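PDB 3LAE: UPF0053 protein HI0107 from Haemophilus influenzae, which is of unknown function but may bind flavin adenine dinucleotide, the part described here being the transporter-associated domain of a larger CBS-domain membrane protein. Local coordinates for residues R20-N23 against K24-W28. Sequence-based numbering, arbitrary orientation. Where two conformers were deposited one is given.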
loop_
_atom_site.group_PDB
_atom_site.type_symbol
_atom_site.label_atom_id
_atom_site.label_comp_id
_atom_site.label_asym_id
_atom_site.label_seq_id
_atom_site.Cartn_x
_atom_site.Cartn_y
_atom_site.Cartn_z
ATOM N N ARG A 20 -10.057 -2.845 3.084
ATOM C CA ARG A 20 -11.052 -2.598 4.121
ATOM C C ARG A 20 -10.442 -2.767 5.511
ATOM O O ARG A 20 -10.754 -2.003 6.420
ATOM C CB ARG A 20 -12.257 -3.515 3.922
ATOM C CG ARG A 20 -13.099 -3.127 2.713
ATOM C CD ARG A 20 -14.321 -4.016 2.561
ATOM N NE ARG A 20 -15.235 -3.488 1.553
ATOM C CZ ARG A 20 -16.167 -4.208 0.935
ATOM N NH1 ARG A 20 -16.307 -5.501 1.213
ATOM N NH2 ARG A 20 -16.956 -3.638 0.034
ATOM N N ASP A 21 -9.576 -3.767 5.673
ATOM C CA ASP A 21 -8.837 -3.952 6.928
ATOM C C ASP A 21 -7.964 -2.740 7.260
ATOM O O ASP A 21 -7.959 -2.268 8.393
ATOM C CB ASP A 21 -7.942 -5.197 6.866
ATOM C CG ASP A 21 -8.722 -6.500 6.918
ATOM O OD1 ASP A 21 -9.938 -6.478 7.196
ATOM O OD2 ASP A 21 -8.100 -7.561 6.684
ATOM N N LEU A 22 -7.219 -2.251 6.272
ATOM C CA LEU A 22 -6.361 -1.080 6.462
ATOM C C LEU A 22 -7.169 0.146 6.867
ATOM O O LEU A 22 -6.799 0.874 7.787
ATOM C CB LEU A 22 -5.592 -0.770 5.177
ATOM C CG LEU A 22 -4.515 -1.763 4.771
ATOM C CD1 LEU A 22 -3.963 -1.378 3.412
ATOM C CD2 LEU A 22 -3.389 -1.786 5.805
ATOM N N ASN A 23 -8.278 0.382 6.175
ATOM C CA ASN A 23 -9.126 1.528 6.500
ATOM C C ASN A 23 -9.642 1.482 7.937
ATOM O O ASN A 23 -9.595 2.486 8.668
ATOM C CB ASN A 23 -10.291 1.634 5.511
ATOM C CG ASN A 23 -9.876 2.236 4.187
ATOM O OD1 ASN A 23 -8.769 2.750 4.050
ATOM N ND2 ASN A 23 -10.768 2.183 3.204
ATOM N N LYS A 24 -10.123 0.314 8.348
ATOM C CA LYS A 24 -10.687 0.170 9.685
ATOM C C LYS A 24 -9.630 0.298 10.771
ATOM O O LYS A 24 -9.883 0.883 11.823
ATOM C CB LYS A 24 -11.420 -1.167 9.826
ATOM C CG LYS A 24 -11.822 -1.477 11.265
ATOM C CD LYS A 24 -13.085 -2.317 11.343
ATOM C CE LYS A 24 -13.556 -2.447 12.794
ATOM N NZ LYS A 24 -14.911 -3.061 12.902
HETATM N N MSE A 25 -8.442 -0.244 10.522
HETATM C CA MSE A 25 -7.422 -0.229 11.554
HETATM C C MSE A 25 -6.713 1.104 11.703
HETATM O O MSE A 25 -6.460 1.550 12.828
HETATM C CB MSE A 25 -6.424 -1.345 11.313
HETATM C CG MSE A 25 -7.039 -2.687 11.536
HETATM SE SE MSE A 25 -5.839 -4.051 10.941
HETATM C CE MSE A 25 -4.260 -3.545 11.957
ATOM N N PHE A 26 -6.414 1.755 10.587
ATOM C CA PHE A 26 -5.624 2.986 10.611
ATOM C C PHE A 26 -6.400 4.273 10.339
ATOM O O PHE A 26 -5.808 5.352 10.311
ATOM C CB PHE A 26 -4.478 2.881 9.599
ATOM C CG PHE A 26 -3.606 1.680 9.795
ATOM C CD1 PHE A 26 -3.153 1.334 11.058
ATOM C CD2 PHE A 26 -3.227 0.901 8.723
ATOM C CE1 PHE A 26 -2.352 0.224 11.243
ATOM C CE2 PHE A 26 -2.424 -0.205 8.900
ATOM C CZ PHE A 26 -1.985 -0.546 10.163
ATOM N N ASN A 27 -7.708 4.158 10.124
ATOM C CA ASN A 27 -8.531 5.316 9.784
ATOM C C ASN A 27 -8.105 5.960 8.463
ATOM O O ASN A 27 -8.164 7.186 8.310
ATOM C CB ASN A 27 -8.495 6.350 10.915
ATOM C CG ASN A 27 -9.468 7.487 10.696
ATOM O OD1 ASN A 27 -10.506 7.320 10.057
ATOM N ND2 ASN A 27 -9.137 8.655 11.230
ATOM N N TRP A 28 -7.667 5.132 7.518
ATOM C CA TRP A 28 -7.288 5.614 6.198
ATOM C C TRP A 28 -8.527 5.675 5.328
ATOM O O TRP A 28 -9.600 5.197 5.714
ATOM C CB TRP A 28 -6.229 4.718 5.555
ATOM C CG TRP A 28 -4.873 4.764 6.225
ATOM C CD1 TRP A 28 -4.438 5.668 7.156
ATOM C CD2 TRP A 28 -3.781 3.865 5.999
ATOM N NE1 TRP A 28 -3.141 5.382 7.521
ATOM C CE2 TRP A 28 -2.714 4.281 6.821
ATOM C CE3 TRP A 28 -3.596 2.757 5.168
ATOM C CZ2 TRP A 28 -1.489 3.617 6.849
ATOM C CZ3 TRP A 28 -2.381 2.097 5.198
ATOM C CH2 TRP A 28 -1.344 2.527 6.033
HETATM O O HOH W 1 -11.656 4.284 7.065
#
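Leu22 lays its CD2 methyl against the rim of the Phe26 ring, near the ring plane, coming within 3.6 Å of CE2. The same side chain also serves Trp28: its CB lies 4.1 Å from CE3, an oblique approach to the indole. Leu22 CG stands anti to its own carbonyl carbon (chi1 -69°), and from there the branch ending in CD2 reaches the residue one turn on. The two aromatic residues meet as well, Phe26 CB sitting 3.5 Å above one face of the indole, toward its rim. Beside this cluster run the i to i+4 backbone bonds of the helix, in which Phe26 N gives a fairly straight bond to Leu22 O (3.0 Å, 162°).

The helix ends at Phe26, and Asn27 is the first residue to leave helical angles, with positive phi (62°); its N makes a weak, bent bond of 2.9 Å to Asn23 O. A water bridges the end, donating to Trp28 O at 2.6 Å and weakly to Asn23 O. The Asn23 amide faces the same corner, but its OD1 and Trp28 O are two acceptors without a proton between them; its ND2 instead binds Leu30 O, tying the helix to the chain that follows.

Trp28, just past helix 19-26, packs on Val78 and Lys80 of strand 72-80 and so links the exit of the helix to the antiparallel sheet. The apolar contacts of Leu22 with Phe26 and Trp28 hold one side of the helix end, while polar bonds through the water and Asn23 ND2, rather than further helical turns, hold the exit.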